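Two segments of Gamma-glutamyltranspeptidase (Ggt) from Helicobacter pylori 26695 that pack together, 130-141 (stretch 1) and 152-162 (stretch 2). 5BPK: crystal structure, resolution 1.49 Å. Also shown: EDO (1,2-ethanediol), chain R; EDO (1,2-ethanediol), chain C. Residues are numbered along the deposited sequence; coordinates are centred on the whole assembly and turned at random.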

# COMPACT_ATOMS: atom_id res chain seq x y z
N PRO B 130 13.86 -13.68 4.25
CA PRO B 130 14.39 -15.02 4.39
C PRO B 130 14.40 -15.76 3.06
O PRO B 130 13.61 -15.45 2.16
CB PRO B 130 13.42 -15.69 5.37
CG PRO B 130 12.17 -14.93 5.28
CD PRO B 130 12.54 -13.53 4.90
N ASP B 131 15.31 -16.73 2.96
CA ASP B 131 15.46 -17.52 1.74
C ASP B 131 14.48 -18.69 1.82
O ASP B 131 14.83 -19.81 2.22
CB ASP B 131 16.92 -17.97 1.56
CG ASP B 131 17.15 -18.70 0.25
OD1 ASP B 131 16.17 -18.99 -0.48
OD2 ASP B 131 18.32 -18.99 -0.06
N GLU B 132 13.25 -18.39 1.44
CA GLU B 132 12.14 -19.34 1.53
C GLU B 132 11.12 -19.02 0.44
O GLU B 132 10.98 -17.87 0.02
CB GLU B 132 11.46 -19.26 2.90
CG GLU B 132 10.68 -17.97 3.17
CD GLU B 132 10.14 -17.85 4.59
OE1 GLU B 132 10.64 -18.54 5.52
OE2 GLU B 132 9.21 -17.03 4.78
N LEU B 133 10.42 -20.05 -0.02
CA LEU B 133 9.29 -19.85 -0.93
C LEU B 133 8.03 -19.94 -0.08
O LEU B 133 7.63 -21.02 0.36
CB LEU B 133 9.28 -20.87 -2.07
CG LEU B 133 8.20 -20.68 -3.16
CD1 LEU B 133 8.38 -19.34 -3.92
CD2 LEU B 133 8.27 -21.86 -4.13
N ARG B 134 7.42 -18.79 0.17
CA ARG B 134 6.23 -18.69 0.99
C ARG B 134 5.01 -18.99 0.14
O ARG B 134 4.85 -18.43 -0.95
CB ARG B 134 6.15 -17.29 1.61
CG ARG B 134 4.84 -16.97 2.27
CD ARG B 134 4.87 -15.64 2.95
NE ARG B 134 3.60 -15.40 3.64
CZ ARG B 134 3.40 -14.50 4.60
NH1 ARG B 134 4.39 -13.71 4.99
NH2 ARG B 134 2.20 -14.40 5.17
N ILE B 135 4.16 -19.88 0.64
CA ILE B 135 2.91 -20.25 -0.02
C ILE B 135 1.71 -20.11 0.93
O ILE B 135 1.89 -19.89 2.14
CB ILE B 135 3.00 -21.69 -0.62
CG1 ILE B 135 3.11 -22.76 0.47
CG2 ILE B 135 4.18 -21.77 -1.56
CD1 ILE B 135 2.74 -24.13 -0.00
N GLU B 136 0.51 -20.28 0.38
CA GLU B 136 -0.74 -20.24 1.15
C GLU B 136 -1.32 -21.63 1.28
O GLU B 136 -1.07 -22.51 0.44
CB GLU B 136 -1.76 -19.30 0.47
CG GLU B 136 -1.26 -17.87 0.36
CD GLU B 136 -2.20 -16.96 -0.40
OE1 GLU B 136 -2.75 -17.38 -1.46
OE2 GLU B 136 -2.41 -15.81 0.09
N LYS B 137 -2.11 -21.84 2.33
CA LYS B 137 -2.71 -23.14 2.58
C LYS B 137 -3.56 -23.56 1.37
O LYS B 137 -4.29 -22.74 0.81
CB LYS B 137 -3.56 -23.11 3.85
CG LYS B 137 -3.94 -24.50 4.36
CD LYS B 137 -4.51 -24.48 5.78
CE LYS B 137 -5.72 -23.57 5.90
NZ LYS B 137 -6.52 -23.78 7.14
N PHE B 138 -3.44 -24.83 0.98
CA PHE B 138 -4.13 -25.41 -0.18
C PHE B 138 -3.70 -24.82 -1.52
O PHE B 138 -4.29 -25.13 -2.56
CB PHE B 138 -5.66 -25.28 -0.03
CG PHE B 138 -6.17 -25.81 1.28
CD1 PHE B 138 -5.94 -27.13 1.63
CD2 PHE B 138 -6.88 -24.99 2.15
CE1 PHE B 138 -6.40 -27.63 2.83
CE2 PHE B 138 -7.36 -25.50 3.36
CZ PHE B 138 -7.11 -26.82 3.70
N GLY B 139 -2.65 -24.00 -1.51
CA GLY B 139 -2.25 -23.27 -2.69
C GLY B 139 -1.33 -24.01 -3.64
O GLY B 139 -1.19 -23.60 -4.79
N MET B 140 -0.71 -25.08 -3.17
CA MET B 140 0.27 -25.82 -3.96
C MET B 140 0.15 -27.32 -3.70
O MET B 140 0.38 -27.77 -2.57
CB MET B 140 1.69 -25.34 -3.60
CG MET B 140 2.78 -25.92 -4.44
SD MET B 140 4.39 -25.22 -4.01
CE MET B 140 4.22 -23.58 -4.71
N PRO B 141 -0.18 -28.10 -4.74
CA PRO B 141 -0.36 -29.55 -4.53
C PRO B 141 0.98 -30.26 -4.45
O PRO B 141 1.99 -29.72 -4.86
CB PRO B 141 -1.15 -29.97 -5.78
CG PRO B 141 -0.70 -29.01 -6.81
CD PRO B 141 -0.49 -27.71 -6.13
N GLY B 152 15.48 -26.93 -4.90
CA GLY B 152 16.17 -26.30 -3.79
C GLY B 152 15.39 -25.28 -2.98
O GLY B 152 15.95 -24.68 -2.07
N TYR B 153 14.11 -25.08 -3.28
CA TYR B 153 13.29 -24.16 -2.48
C TYR B 153 12.99 -24.76 -1.11
O TYR B 153 12.72 -25.96 -0.99
CB TYR B 153 11.98 -23.81 -3.20
CG TYR B 153 12.18 -22.95 -4.43
CD1 TYR B 153 12.56 -21.62 -4.30
CD2 TYR B 153 11.98 -23.46 -5.71
CE1 TYR B 153 12.77 -20.82 -5.41
CE2 TYR B 153 12.18 -22.65 -6.85
CZ TYR B 153 12.57 -21.33 -6.68
OH TYR B 153 12.77 -20.51 -7.77
N GLN B 154 13.01 -23.91 -0.08
CA GLN B 154 12.48 -24.25 1.23
C GLN B 154 11.08 -23.68 1.27
O GLN B 154 10.91 -22.47 1.40
CB GLN B 154 13.34 -23.64 2.35
CG GLN B 154 14.82 -24.02 2.29
CD GLN B 154 15.06 -25.48 2.62
OE1 GLN B 154 15.62 -26.23 1.81
NE2 GLN B 154 14.64 -25.89 3.81
N ILE B 155 10.08 -24.55 1.15
CA ILE B 155 8.69 -24.12 1.02
C ILE B 155 8.07 -24.04 2.40
O ILE B 155 8.19 -24.98 3.20
CB ILE B 155 7.90 -25.08 0.12
CG1 ILE B 155 8.58 -25.17 -1.25
CG2 ILE B 155 6.42 -24.63 0.02
CD1 ILE B 155 7.91 -26.09 -2.21
N VAL B 156 7.42 -22.91 2.68
CA VAL B 156 6.80 -22.66 3.97
C VAL B 156 5.37 -22.15 3.75
O VAL B 156 5.14 -21.23 2.95
CB VAL B 156 7.60 -21.66 4.83
CG1 VAL B 156 9.01 -22.19 5.07
CG2 VAL B 156 7.68 -20.29 4.19
N THR B 157 4.42 -22.75 4.45
CA THR B 157 3.04 -22.32 4.38
C THR B 157 2.80 -21.33 5.51
O THR B 157 3.02 -21.65 6.69
CB THR B 157 2.07 -23.52 4.49
OG1 THR B 157 2.38 -24.50 3.48
CG2 THR B 157 0.62 -23.05 4.36
N LYS B 158 2.36 -20.13 5.14
CA LYS B 158 2.14 -19.02 6.05
C LYS B 158 0.77 -18.40 5.80
O LYS B 158 0.08 -18.78 4.86
CB LYS B 158 3.26 -17.99 5.90
CG LYS B 158 4.57 -18.43 6.54
CD LYS B 158 5.66 -17.37 6.42
CE LYS B 158 6.86 -17.69 7.31
NZ LYS B 158 7.96 -16.71 7.13
N PRO B 159 0.36 -17.45 6.66
CA PRO B 159 -0.97 -16.85 6.47
C PRO B 159 -1.17 -16.23 5.10
O PRO B 159 -0.20 -15.87 4.44
CB PRO B 159 -1.04 -15.81 7.59
CG PRO B 159 -0.17 -16.39 8.68
CD PRO B 159 0.95 -17.08 7.96
N VAL B 160 -2.42 -16.08 4.69
CA VAL B 160 -2.71 -15.52 3.38
C VAL B 160 -2.10 -14.13 3.23
O VAL B 160 -2.02 -13.34 4.19
CB VAL B 160 -4.24 -15.51 3.04
CG1 VAL B 160 -4.74 -16.91 2.87
CG2 VAL B 160 -5.06 -14.71 4.07
N MET B 161 -1.72 -13.83 1.99
CA MET B 161 -0.99 -12.64 1.63
C MET B 161 -1.86 -11.71 0.82
O MET B 161 -2.33 -12.08 -0.25
CB MET B 161 0.21 -13.04 0.78
CG MET B 161 1.29 -13.76 1.51
SD MET B 161 2.66 -14.20 0.44
CE MET B 161 1.97 -15.61 -0.45
N GLY B 162 -2.05 -10.49 1.31
CA GLY B 162 -2.62 -9.42 0.50
C GLY B 162 -4.11 -9.21 0.67
O GLY B 162 -4.82 -10.01 1.29
C1 EDO R . 0.62 -20.68 -5.01
O1 EDO R . 1.62 -21.14 -5.92
C2 EDO R . 1.00 -21.05 -3.58
O2 EDO R . 0.06 -20.57 -2.59
C1 EDO C . -4.81 -17.80 7.01
O1 EDO C . -4.16 -16.55 6.77
C2 EDO C . -4.20 -18.82 6.07
O2 EDO C . -4.67 -20.13 6.38
O HOH W 1 14.08 -21.26 -0.54
O HOH W 2 16.01 -21.39 -2.51
O HOH W 3 10.63 -17.72 8.21
O HOH W 4 1.48 -17.10 2.69
O HOH W 5 -2.42 -19.61 4.01

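The guanidinium group of Arg134 is held on three sides by stretch 2: CB of Lys158 lies over one face, CG of Met161 over the opposite face, and the carbonyl oxygen of Pro159 meets it at the edge. NE of Arg134 is 3.5 Å from Lys158 CB and also 3.5 Å from Met161 CG, while Arg134 NH2 donates a nearly straight hydrogen bond of 2.9 Å to Pro159 O. The arrangement illustrates a general property of arginine, whose flat cation accepts apolar neighbours above and below while its N-H groups, which lie in the plane, seek acceptors at the rim. Water 4 extends this edge, accepting from Arg134 NE at 2.9 Å.

Beneath this side chain runs a short parallel pairing of strands, in which Leu133, Arg134 and Ile135 lie beside Ile155, Val156 and Thr157. As parallel geometry requires, the hydrogen bonds of one residue diverge to two partners. Leu133 N donates to Gln154 O (2.8 Å) and Leu133 O accepts from Val156 N (3.0 Å); Ile135 N then donates to Val156 O (2.8 Å), and Ile135 O accepts from Lys158 N (3.0 Å). CA-H...O contacts supplement the ladder, among them Ile155 CA to Leu133 O at 3.3 Å.

Alternation along the strands sorts the side chains by face. Leu133, Ile135, Ile155 and Thr157 share one face, where Ile135 CD1 reaches Ile155 CG2 at 3.7 Å. Met140, from beyond the strand, adds its SD 4.0 Å from Ile155 CD1, and Leu133 CD2 lies over one face of the Tyr153 ring. Arg134 and Val156 occupy the other face, with Arg134 CB and Val156 CG2 4.2 Å apart.

Charged side chains reinforce the pairing beyond the ladder. Glu132 OE2 and Lys158 NZ form a salt bridge at 2.7 Å, and water 3 spans the same pair, donating to Glu132 OE1 at 2.8 Å and accepting from Lys158 NZ at 3.1 Å. Lys158 thus serves twice, since its aliphatic CB covers the arginine while its ammonium group meets the carboxylate. Glu136 acts differently: its OE2 accepts a hydrogen bond from the backbone Met161 N at 2.8 Å, linking a glutamate side chain of stretch 1 to the backbone of stretch 2 at Met161. Water 5 accepts from Lys137 N and donates to Lys158 O, both at 2.8 Å, so that solvent continues the connection past the direct backbone hydrogen bonds.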